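Local coordinates for protein beta-N-acetylhexosaminidase (Bacteroides fragilis, PDB 4PYS) that probably removes terminal N-acetylhexosamine residues from glycans, as a family 20 glycoside hydrolase with a TIM-barrel catalytic domain, at residues W361-H366 with T385-Y390; N392-P397 with A404-L409; M445-V450 with G488-P493. All coordinates share one frame; numbering follows the deposited sequence.

Interaction 1: W361-H366 with T385-Y390; sequences WNWRGH and TNYYTY. With FMT (formic acid), chain I; FMT (formic acid), chain J; FMT (formic acid), chain H.
Asn-362 and Asn-386 meet through their side-chain amides, and each carbonyl oxygen takes more than one donor. Asn-386 ND2 donates to Asn-362 OD1 at 3.2 Å. The amide planes are nearly perpendicular. Gly-365 N reaches the same oxygen from the opposite face of its plane, the N-cap bond of helix 363-366. In return Asn-386 OD1 accepts from Arg-364 N at 3.1 Å, on a lone pair in the carbonyl plane. It also takes the N-H of Tyr-387. This fixes the Asn-386 amide from both ends, because ND2 donates a second bond to formic acid H. Chi1 of 43° puts Asn-386 CG between the backbone N and the carbonyl carbon; the amide beyond it reaches segment 361-366. The backbone adds a bond from Asn-386 N to Trp-361 O at 2.7 Å.

The two segments follow the parallel barrel strands 356-360 and 381-383 at their C-terminal ends. In TIM-barrel glycosidases this end carries the active site. The Trp-361 and Tyr-390 side chains are consistent with a pocket wall: Tyr-390 OH bonds a glycerol, and Trp-361 NE1 bonds Asp-343. Tyr-390 OH also sits 3.4 Å from Trp-361 CB. The backbone N-H groups of Trp-361 and Asn-362 hold another formic acid, whose O1 lies over one face of the Trp-361 ring. The glycerol and formic acids probably come from the crystallisation liquor.

The rest is aromatic and aliphatic. Arg-364 lies on one face side of the Tyr-387 ring and touches its phenol end with CD, 3.3 Å from Tyr-387 OH, which itself bonds Ala-404 O. Formic acid J lies over the opposite face. Trp-363 and Tyr-387 meet rim to rim, with Trp-363 CD1 3.6 Å from Tyr-387 CD2. Trp-363 CB rests on Thr-385 CB at 3.8 Å.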
loop_
_atom_site.group_PDB
_atom_site.type_symbol
_atom_site.label_atom_id
_atom_site.label_comp_id
_atom_site.label_asym_id
_atom_site.label_seq_id
_atom_site.Cartn_x
_atom_site.Cartn_y
_atom_site.Cartn_z
ATOM N N TRP A 361 6.323 -1.580 12.882
ATOM C CA TRP A 361 6.725 -0.268 12.351
ATOM C C TRP A 361 7.790 0.507 13.139
ATOM O O TRP A 361 8.594 1.221 12.538
ATOM C CB TRP A 361 5.501 0.636 12.154
ATOM C CG TRP A 361 4.964 1.193 13.443
ATOM C CD1 TRP A 361 4.009 0.633 14.245
ATOM C CD2 TRP A 361 5.331 2.439 14.061
ATOM N NE1 TRP A 361 3.769 1.451 15.334
ATOM C CE2 TRP A 361 4.567 2.564 15.239
ATOM C CE3 TRP A 361 6.232 3.458 13.729
ATOM C CZ2 TRP A 361 4.683 3.671 16.094
ATOM C CZ3 TRP A 361 6.347 4.553 14.579
ATOM C CH2 TRP A 361 5.578 4.651 15.744
ATOM N N ASN A 362 7.792 0.414 14.466
ATOM C CA ASN A 362 8.674 1.305 15.223
ATOM C C ASN A 362 10.043 0.710 15.554
ATOM O O ASN A 362 10.345 0.433 16.713
ATOM C CB ASN A 362 7.992 1.839 16.490
ATOM C CG ASN A 362 8.684 3.068 17.044
ATOM O OD1 ASN A 362 9.742 3.472 16.555
ATOM N ND2 ASN A 362 8.093 3.670 18.070
ATOM N N TRP A 363 10.868 0.530 14.524
ATOM C CA TRP A 363 12.244 0.071 14.707
ATOM C C TRP A 363 13.041 1.065 15.541
ATOM O O TRP A 363 13.742 0.683 16.486
ATOM C CB TRP A 363 12.923 -0.106 13.347
ATOM C CG TRP A 363 14.387 -0.433 13.466
ATOM C CD1 TRP A 363 15.434 0.445 13.433
ATOM C CD2 TRP A 363 14.959 -1.733 13.644
ATOM N NE1 TRP A 363 16.624 -0.231 13.577
ATOM C CE2 TRP A 363 16.358 -1.571 13.707
ATOM C CE3 TRP A 363 14.426 -3.018 13.753
ATOM C CZ2 TRP A 363 17.229 -2.650 13.874
ATOM C CZ3 TRP A 363 15.293 -4.089 13.911
ATOM C CH2 TRP A 363 16.677 -3.899 13.971
ATOM N N ARG A 364 12.928 2.344 15.190
ATOM C CA ARG A 364 13.722 3.387 15.842
ATOM C C ARG A 364 13.503 3.414 17.349
ATOM O O ARG A 364 14.457 3.523 18.125
ATOM C CB ARG A 364 13.437 4.758 15.215
ATOM C CG ARG A 364 14.451 5.820 15.598
ATOM C CD ARG A 364 14.304 7.068 14.753
ATOM N NE ARG A 364 13.243 7.933 15.246
ATOM C CZ ARG A 364 13.412 8.859 16.182
ATOM N NH1 ARG A 364 14.603 9.037 16.740
ATOM N NH2 ARG A 364 12.387 9.606 16.568
ATOM N N GLY A 365 12.248 3.275 17.768
ATOM C CA GLY A 365 11.927 3.307 19.181
ATOM C C GLY A 365 12.001 1.970 19.895
ATOM O O GLY A 365 12.356 1.917 21.073
ATOM N N HIS A 366 11.671 0.887 19.201
ATOM C CA HIS A 366 11.522 -0.398 19.880
ATOM C C HIS A 366 12.128 -1.596 19.148
ATOM O O HIS A 366 11.877 -2.746 19.530
ATOM C CB HIS A 366 10.043 -0.659 20.189
ATOM C CG HIS A 366 9.439 0.353 21.114
ATOM N ND1 HIS A 366 9.484 0.226 22.486
ATOM C CD2 HIS A 366 8.797 1.518 20.864
ATOM C CE1 HIS A 366 8.885 1.266 23.042
ATOM N NE2 HIS A 366 8.461 2.064 22.080
ATOM N N THR A 385 8.902 -1.122 8.879
ATOM C CA THR A 385 9.640 -0.352 9.878
ATOM C C THR A 385 10.001 1.044 9.392
ATOM O O THR A 385 10.330 1.241 8.210
ATOM C CB THR A 385 10.903 -1.104 10.340
ATOM O OG1 THR A 385 11.669 -1.499 9.198
ATOM C CG2 THR A 385 10.513 -2.348 11.105
ATOM N N ASN A 386 9.929 2.015 10.302
ATOM C CA ASN A 386 10.221 3.395 9.946
ATOM C C ASN A 386 11.603 3.559 9.327
ATOM O O ASN A 386 11.730 4.152 8.250
ATOM C CB ASN A 386 9.966 4.378 11.114
ATOM C CG ASN A 386 10.459 3.873 12.471
ATOM O OD1 ASN A 386 11.299 2.976 12.576
ATOM N ND2 ASN A 386 9.937 4.487 13.535
ATOM N N TYR A 387 12.627 3.026 9.986
ATOM C CA TYR A 387 13.879 2.716 9.286
ATOM C C TYR A 387 13.637 1.382 8.573
ATOM O O TYR A 387 13.446 0.375 9.260
ATOM C CB TYR A 387 15.005 2.465 10.295
ATOM C CG TYR A 387 15.555 3.673 11.023
ATOM C CD1 TYR A 387 15.034 4.948 10.823
ATOM C CD2 TYR A 387 16.620 3.529 11.903
ATOM C CE1 TYR A 387 15.561 6.051 11.504
ATOM C CE2 TYR A 387 17.147 4.612 12.579
ATOM C CZ TYR A 387 16.616 5.867 12.377
ATOM O OH TYR A 387 17.157 6.935 13.062
ATOM N N TYR A 388 13.626 1.323 7.236
ATOM C CA TYR A 388 13.747 2.464 6.329
ATOM C C TYR A 388 12.672 2.372 5.253
ATOM O O TYR A 388 12.961 2.401 4.043
ATOM C CB TYR A 388 15.121 2.443 5.652
ATOM C CG TYR A 388 16.254 2.686 6.620
ATOM C CD1 TYR A 388 16.401 3.920 7.245
ATOM C CD2 TYR A 388 17.197 1.696 6.895
ATOM C CE1 TYR A 388 17.431 4.157 8.132
ATOM C CE2 TYR A 388 18.238 1.934 7.780
ATOM C CZ TYR A 388 18.353 3.168 8.392
ATOM O OH TYR A 388 19.385 3.420 9.280
ATOM N N THR A 389 11.421 2.253 5.693
ATOM C CA THR A 389 10.306 2.203 4.761
ATOM C C THR A 389 9.421 3.435 4.839
ATOM O O THR A 389 8.475 3.552 4.055
ATOM C CB THR A 389 9.410 0.945 4.961
ATOM O OG1 THR A 389 8.561 1.110 6.115
ATOM C CG2 THR A 389 10.264 -0.322 5.106
ATOM N N TYR A 390 9.702 4.345 5.782
ATOM C CA TYR A 390 8.925 5.583 5.890
ATOM C C TYR A 390 9.482 6.663 4.972
ATOM O O TYR A 390 10.398 7.406 5.338
ATOM C CB TYR A 390 8.874 6.095 7.332
ATOM C CG TYR A 390 7.816 5.403 8.170
ATOM C CD1 TYR A 390 7.311 4.153 7.808
ATOM C CD2 TYR A 390 7.313 6.010 9.317
ATOM C CE1 TYR A 390 6.323 3.520 8.589
ATOM C CE2 TYR A 390 6.340 5.392 10.090
ATOM C CZ TYR A 390 5.852 4.155 9.726
ATOM O OH TYR A 390 4.865 3.572 10.515
HETATM C C FMT I . 6.088 -1.902 16.265
HETATM O O1 FMT I . 6.512 -0.856 16.733
HETATM O O2 FMT I . 5.082 -1.977 15.572
HETATM C C FMT J . 20.026 6.318 9.848
HETATM O O1 FMT J . 19.677 5.687 10.841
HETATM O O2 FMT J . 19.934 7.544 9.745
HETATM C C FMT H . 8.094 7.598 12.862
HETATM O O1 FMT H . 8.862 6.944 13.563
HETATM O O2 FMT H . 8.165 8.826 12.734
#

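Interaction 2: N392-P397 with A404-L409. With FMT (formic acid), chain H.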
loop_
_atom_site.group_PDB
_atom_site.type_symbol
_atom_site.label_atom_id
_atom_site.label_comp_id
_atom_site.label_asym_id
_atom_site.label_seq_id
_atom_site.Cartn_x
_atom_site.Cartn_y
_atom_site.Cartn_z
ATOM N N ASN A 392 8.321 9.381 4.077
ATOM C CA ASN A 392 8.182 10.747 4.567
ATOM C C ASN A 392 9.442 11.251 5.278
ATOM O O ASN A 392 9.622 12.462 5.451
ATOM C CB ASN A 392 6.951 10.883 5.485
ATOM C CG ASN A 392 6.886 9.791 6.524
ATOM O OD1 ASN A 392 6.738 8.610 6.188
ATOM N ND2 ASN A 392 6.979 10.172 7.799
ATOM N N PHE A 393 10.320 10.343 5.700
ATOM C CA PHE A 393 11.593 10.783 6.273
ATOM C C PHE A 393 12.384 11.348 5.099
ATOM O O PHE A 393 12.615 10.642 4.113
ATOM C CB PHE A 393 12.389 9.613 6.869
ATOM C CG PHE A 393 11.837 9.078 8.174
ATOM C CD1 PHE A 393 10.540 9.371 8.584
ATOM C CD2 PHE A 393 12.629 8.270 8.984
ATOM C CE1 PHE A 393 10.039 8.864 9.795
ATOM C CE2 PHE A 393 12.144 7.763 10.192
ATOM C CZ PHE A 393 10.844 8.062 10.597
ATOM N N PRO A 394 12.785 12.617 5.185
ATOM C CA PRO A 394 13.535 13.223 4.076
ATOM C C PRO A 394 14.996 12.780 4.113
ATOM O O PRO A 394 15.369 12.051 5.023
ATOM C CB PRO A 394 13.413 14.720 4.356
ATOM C CG PRO A 394 13.258 14.817 5.859
ATOM C CD PRO A 394 12.476 13.585 6.257
ATOM N N LEU A 395 15.801 13.187 3.135
ATOM C CA LEU A 395 17.223 12.831 3.142
ATOM C C LEU A 395 18.051 13.768 4.022
ATOM O O LEU A 395 19.158 13.412 4.445
ATOM C CB LEU A 395 17.797 12.813 1.725
ATOM C CG LEU A 395 17.711 11.507 0.940
ATOM C CD1 LEU A 395 16.271 11.203 0.496
ATOM C CD2 LEU A 395 18.661 11.569 -0.250
ATOM N N THR A 396 17.525 14.968 4.269
ATOM C CA THR A 396 18.175 15.961 5.132
ATOM C C THR A 396 17.063 16.581 5.976
ATOM O O THR A 396 15.902 16.519 5.585
ATOM C CB THR A 396 18.908 17.047 4.305
ATOM O OG1 THR A 396 18.004 17.624 3.353
ATOM C CG2 THR A 396 20.100 16.450 3.557
ATOM N N PRO A 397 17.403 17.158 7.143
ATOM C CA PRO A 397 16.365 17.623 8.075
ATOM C C PRO A 397 15.373 18.632 7.490
ATOM O O PRO A 397 15.746 19.495 6.692
ATOM C CB PRO A 397 17.178 18.266 9.206
ATOM C CG PRO A 397 18.482 17.530 9.186
ATOM C CD PRO A 397 18.755 17.265 7.728
ATOM N N ALA A 404 17.779 12.356 12.976
ATOM C CA ALA A 404 17.383 11.006 13.384
ATOM C C ALA A 404 16.285 10.386 12.511
ATOM O O ALA A 404 16.159 9.158 12.443
ATOM C CB ALA A 404 16.969 10.998 14.850
ATOM N N ARG A 405 15.477 11.222 11.862
ATOM C CA ARG A 405 14.446 10.705 10.964
ATOM C C ARG A 405 14.727 11.122 9.527
ATOM O O ARG A 405 13.899 11.745 8.863
ATOM C CB ARG A 405 13.042 11.122 11.413
ATOM C CG ARG A 405 12.649 10.511 12.754
ATOM C CD ARG A 405 11.155 10.647 13.032
ATOM N NE ARG A 405 10.757 12.043 13.154
ATOM C CZ ARG A 405 9.524 12.492 12.928
ATOM N NH1 ARG A 405 9.255 13.783 13.053
ATOM N NH2 ARG A 405 8.566 11.652 12.566
ATOM N N THR A 406 15.925 10.773 9.070
ATOM C CA THR A 406 16.319 10.940 7.679
ATOM C C THR A 406 17.017 9.664 7.244
ATOM O O THR A 406 17.586 8.953 8.082
ATOM C CB THR A 406 17.306 12.121 7.479
ATOM O OG1 THR A 406 18.529 11.879 8.186
ATOM C CG2 THR A 406 16.692 13.438 7.978
ATOM N N PHE A 407 16.976 9.381 5.945
ATOM C CA PHE A 407 17.769 8.294 5.356
ATOM C C PHE A 407 17.815 8.398 3.835
ATOM O O PHE A 407 16.982 9.079 3.231
ATOM C CB PHE A 407 17.265 6.899 5.793
ATOM C CG PHE A 407 15.876 6.547 5.310
ATOM C CD1 PHE A 407 15.689 5.909 4.087
ATOM C CD2 PHE A 407 14.765 6.805 6.100
ATOM C CE1 PHE A 407 14.424 5.563 3.645
ATOM C CE2 PHE A 407 13.488 6.456 5.658
ATOM C CZ PHE A 407 13.320 5.838 4.442
ATOM N N ASP A 408 18.776 7.723 3.207
ATOM C CA ASP A 408 18.862 7.800 1.756
ATOM C C ASP A 408 18.781 6.441 1.069
ATOM O O ASP A 408 18.439 5.430 1.693
ATOM C CB ASP A 408 20.118 8.610 1.324
ATOM C CG ASP A 408 21.425 7.862 1.543
ATOM O OD1 ASP A 408 21.411 6.683 1.958
ATOM O OD2 ASP A 408 22.494 8.462 1.278
ATOM N N LEU A 409 19.085 6.415 -0.222
ATOM C CA LEU A 409 18.904 5.198 -1.010
ATOM C C LEU A 409 19.840 4.072 -0.562
ATOM O O LEU A 409 19.459 2.887 -0.597
ATOM C CB LEU A 409 19.089 5.497 -2.505
ATOM C CG LEU A 409 18.665 4.391 -3.479
ATOM C CD1 LEU A 409 17.144 4.181 -3.456
ATOM C CD2 LEU A 409 19.125 4.739 -4.890
HETATM C C FMT H . 8.094 7.598 12.862
HETATM O O1 FMT H . 8.862 6.944 13.563
HETATM O O2 FMT H . 8.165 8.826 12.734
#
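Phe-393 and Thr-406 bring the two irregular segments closest, with their CA atoms 4.9 Å apart. Neither segment is a strand. A single backbone hydrogen bond joins them, from Phe-407 N to Pro-394 O at 3.2 Å with an N-H...O angle of 145°. The same oxygen meets Thr-406 CA at 3.0 Å, a CA-H...O contact. Arg-405 O points at the other segment too, but finds no polar partner there or elsewhere in the model. It is buried against Phe-393 CB, 3.3 Å away, and against Pro-394 CD.

Arg-405 supplies the main side-chain contact. Its CB stands over the centre of the Phe-393 ring, 3.7 Å from the centroid and 11° off the normal, a CH-pi contact. CG and CD continue past CE2 and CZ of that ring. The chain bends at chi3. The guanidinium then stands steeply to the ring, and its NH2 donates to O2 of formic acid H at 2.9 Å. NH1 bonds Gly-400 O.

Both segments belong to one long loop between helix 386-389 and helix 409-415. It lies between barrel strands 381-383 and 428-435, on the C-terminal side of the barrel. The contact folds this loop back on itself.

Phe-393 CB also meets Phe-407 CE2 at 3.6 Å. The CB of Phe-407 points away from segment 392-397, but with CG between the backbone N and the carbonyl carbon (chi1 65°) the ring still comes back to it. Thr-406 turns CG2 to the Thr-396 backbone and uses OG1 on Gln-403 O. Leu-395 CG lies 3.4 Å from Phe-407 O, and its CD2 touches Asp-408 CB. Asp-408 caps helix 409-415 and bonds Lys-496 N with OD2.

Interaction 3: M445-V450 with G488-P493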
loop_
_atom_site.group_PDB
_atom_site.type_symbol
_atom_site.label_atom_id
_atom_site.label_comp_id
_atom_site.label_asym_id
_atom_site.label_seq_id
_atom_site.Cartn_x
_atom_site.Cartn_y
_atom_site.Cartn_z
HETATM N N MSE A 445 4.473 17.810 -3.176
HETATM C CA MSE A 445 5.641 17.471 -2.351
HETATM C C MSE A 445 5.846 15.977 -2.215
HETATM O O MSE A 445 6.840 15.518 -1.634
HETATM C CB MSE A 445 5.502 18.108 -0.962
HETATM C CG MSE A 445 5.618 19.604 -0.980
HETATM SE SE MSE A 445 5.019 20.404 0.693
HETATM C CE MSE A 445 6.159 19.472 1.883
ATOM N N ILE A 446 4.924 15.196 -2.764
ATOM C CA ILE A 446 4.981 13.754 -2.559
ATOM C C ILE A 446 6.100 13.048 -3.338
ATOM O O ILE A 446 6.877 12.292 -2.750
ATOM C CB ILE A 446 3.626 13.087 -2.856
ATOM C CG1 ILE A 446 2.557 13.626 -1.897
ATOM C CG2 ILE A 446 3.737 11.574 -2.737
ATOM C CD1 ILE A 446 1.128 13.139 -2.189
ATOM N N ASP A 447 6.183 13.276 -4.648
ATOM C CA ASP A 447 7.117 12.498 -5.476
ATOM C C ASP A 447 8.582 12.617 -5.039
ATOM O O ASP A 447 9.324 11.639 -5.101
ATOM C CB ASP A 447 7.009 12.904 -6.953
ATOM C CG ASP A 447 5.787 12.323 -7.636
ATOM O OD1 ASP A 447 5.116 11.458 -7.034
ATOM O OD2 ASP A 447 5.497 12.741 -8.779
ATOM N N ARG A 448 9.003 13.799 -4.595
ATOM C CA ARG A 448 10.423 13.988 -4.268
ATOM C C ARG A 448 10.818 13.203 -3.022
ATOM O O ARG A 448 12.002 12.955 -2.779
ATOM C CB ARG A 448 10.758 15.470 -4.103
ATOM C CG ARG A 448 10.252 16.080 -2.811
ATOM C CD ARG A 448 10.380 17.583 -2.846
ATOM N NE ARG A 448 9.253 18.215 -3.534
ATOM C CZ ARG A 448 9.010 19.518 -3.519
ATOM N NH1 ARG A 448 9.827 20.331 -2.865
ATOM N NH2 ARG A 448 7.951 20.013 -4.150
ATOM N N ARG A 449 9.819 12.785 -2.244
ATOM C CA ARG A 449 10.040 11.909 -1.095
ATOM C C ARG A 449 9.952 10.434 -1.494
ATOM O O ARG A 449 10.739 9.591 -1.049
ATOM C CB ARG A 449 8.968 12.195 -0.026
ATOM C CG ARG A 449 9.184 13.484 0.749
ATOM C CD ARG A 449 7.845 14.023 1.278
ATOM N NE ARG A 449 8.071 15.128 2.206
ATOM C CZ ARG A 449 8.423 16.353 1.838
ATOM N NH1 ARG A 449 8.572 16.656 0.551
ATOM N NH2 ARG A 449 8.622 17.284 2.760
ATOM N N VAL A 450 8.979 10.120 -2.336
ATOM C CA VAL A 450 8.719 8.736 -2.711
ATOM C C VAL A 450 9.810 8.155 -3.618
ATOM O O VAL A 450 10.272 7.033 -3.385
ATOM C CB VAL A 450 7.345 8.610 -3.365
ATOM C CG1 VAL A 450 7.140 7.202 -3.923
ATOM C CG2 VAL A 450 6.248 8.939 -2.332
ATOM N N GLY A 488 5.125 10.112 -15.217
ATOM C CA GLY A 488 4.586 11.140 -14.339
ATOM C C GLY A 488 5.205 11.207 -12.950
ATOM O O GLY A 488 4.714 11.950 -12.094
ATOM N N TYR A 489 6.282 10.462 -12.722
ATOM C CA TYR A 489 6.884 10.403 -11.390
ATOM C C TYR A 489 8.212 11.151 -11.317
ATOM O O TYR A 489 9.231 10.660 -11.803
ATOM C CB TYR A 489 7.055 8.953 -10.958
ATOM C CG TYR A 489 5.737 8.223 -11.031
ATOM C CD1 TYR A 489 4.785 8.378 -10.027
ATOM C CD2 TYR A 489 5.420 7.429 -12.123
ATOM C CE1 TYR A 489 3.554 7.732 -10.101
ATOM C CE2 TYR A 489 4.193 6.779 -12.204
ATOM C CZ TYR A 489 3.270 6.938 -11.185
ATOM O OH TYR A 489 2.041 6.303 -11.267
ATOM N N SER A 490 8.188 12.323 -10.686
ATOM C CA SER A 490 9.396 13.131 -10.488
ATOM C C SER A 490 10.291 12.487 -9.437
ATOM O O SER A 490 9.796 11.922 -8.471
ATOM C CB SER A 490 9.024 14.547 -10.035
ATOM O OG SER A 490 8.163 15.181 -10.959
ATOM N N PHE A 491 11.606 12.572 -9.622
ATOM C CA PHE A 491 12.551 12.028 -8.651
ATOM C C PHE A 491 13.075 13.078 -7.681
ATOM O O PHE A 491 13.394 14.190 -8.088
ATOM C CB PHE A 491 13.739 11.409 -9.379
ATOM C CG PHE A 491 13.488 10.002 -9.857
ATOM C CD1 PHE A 491 12.297 9.674 -10.495
ATOM C CD2 PHE A 491 14.448 9.025 -9.688
ATOM C CE1 PHE A 491 12.065 8.380 -10.936
ATOM C CE2 PHE A 491 14.222 7.727 -10.134
ATOM C CZ PHE A 491 13.037 7.412 -10.753
ATOM N N GLY A 492 13.188 12.717 -6.405
ATOM C CA GLY A 492 13.945 13.539 -5.467
ATOM C C GLY A 492 15.394 13.062 -5.441
ATOM O O GLY A 492 15.772 12.231 -6.274
ATOM N N PRO A 493 16.206 13.558 -4.482
ATOM C CA PRO A 493 17.616 13.137 -4.415
ATOM C C PRO A 493 17.749 11.683 -3.962
ATOM O O PRO A 493 16.909 11.176 -3.209
ATOM C CB PRO A 493 18.236 14.110 -3.392
ATOM C CG PRO A 493 17.084 14.508 -2.507
ATOM C CD PRO A 493 15.857 14.520 -3.414
HETATM O O HOH W 1 14.207 11.296 -2.320
#
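Asp-447 and Ser-490 make the one direct hydrogen bond of this contact. Ser-490 N donates to Asp-447 OD2 at 3.3 Å, and the bond is weak though fairly straight (154°). The carboxylate has stronger partners nearby. OD2 forms a salt bridge with Lys-151, and OD1 bonds Tyr-152 OH. Lys-151 NZ also bonds Gly-488 O, which is consistent with that oxygen lying 3.5 Å from Asp-447 OD2 although both are acceptors. The positive lysine probably offsets their repulsion and helps to keep the aspartate ionised.

The second polar link is through water. One water lies 2.8 Å from both Arg-448 O and Pro-493 O, bridging the two carbonyls.

Backbone packing does much of the rest. Gly-492 CA comes 3.7 Å from Arg-448 CA, a very close approach possible because glycine has no CB to face the helix. The same CA makes a CA-H...O contact with Arg-448 O at 3.4 Å, with 159° at the hydrogen.

Van der Waals contacts fill in around these. Asp-447 CB touches Ser-490 O at 3.3 Å. It also faces Ser-490 CB at 4.0 Å. Arg-448 lays CB near Gly-492 CA, then turns its guanidinium away to a salt bridge with the C-terminal carboxylate of Asp-506.

Gly-488 closes helix 470-486 with a Schellman motif, and the chain then runs extended past the short helix 447-450, which follows barrel strand 428-435. Ile-446 and Val-450 pack on Leu-435 of this strand. Tyr-489 and Val-450 reach helix 146-158, while Phe-491 turns back onto helix 470-486.

How the interactions relate
Interactions 1 and 2 adjoin. The Tyr-388 ring and the Tyr-390 carbonyl pack on Phe-407, and formic acid H is bonded through O1 by Asn-386 and through O2 by Arg-405. Interaction 3 meets only interaction 2, where Leu-395 CD2 lies 3.5 Å from Pro-493 O. All three are partly buried. Interaction 1 joins the ends of neighbouring barrel strands by hydrogen bonds between side-chain amides and backbone, with Asn-386 buried and Arg-364 exposed. Interaction 2 closes a loop on itself, mostly by ring and aliphatic contacts; Phe-393 and Phe-407 are buried, Pro-397 exposed. Interaction 3 ties a short helix to the chain after helix 470-486, with buried Asp-447 beside exposed Ser-490.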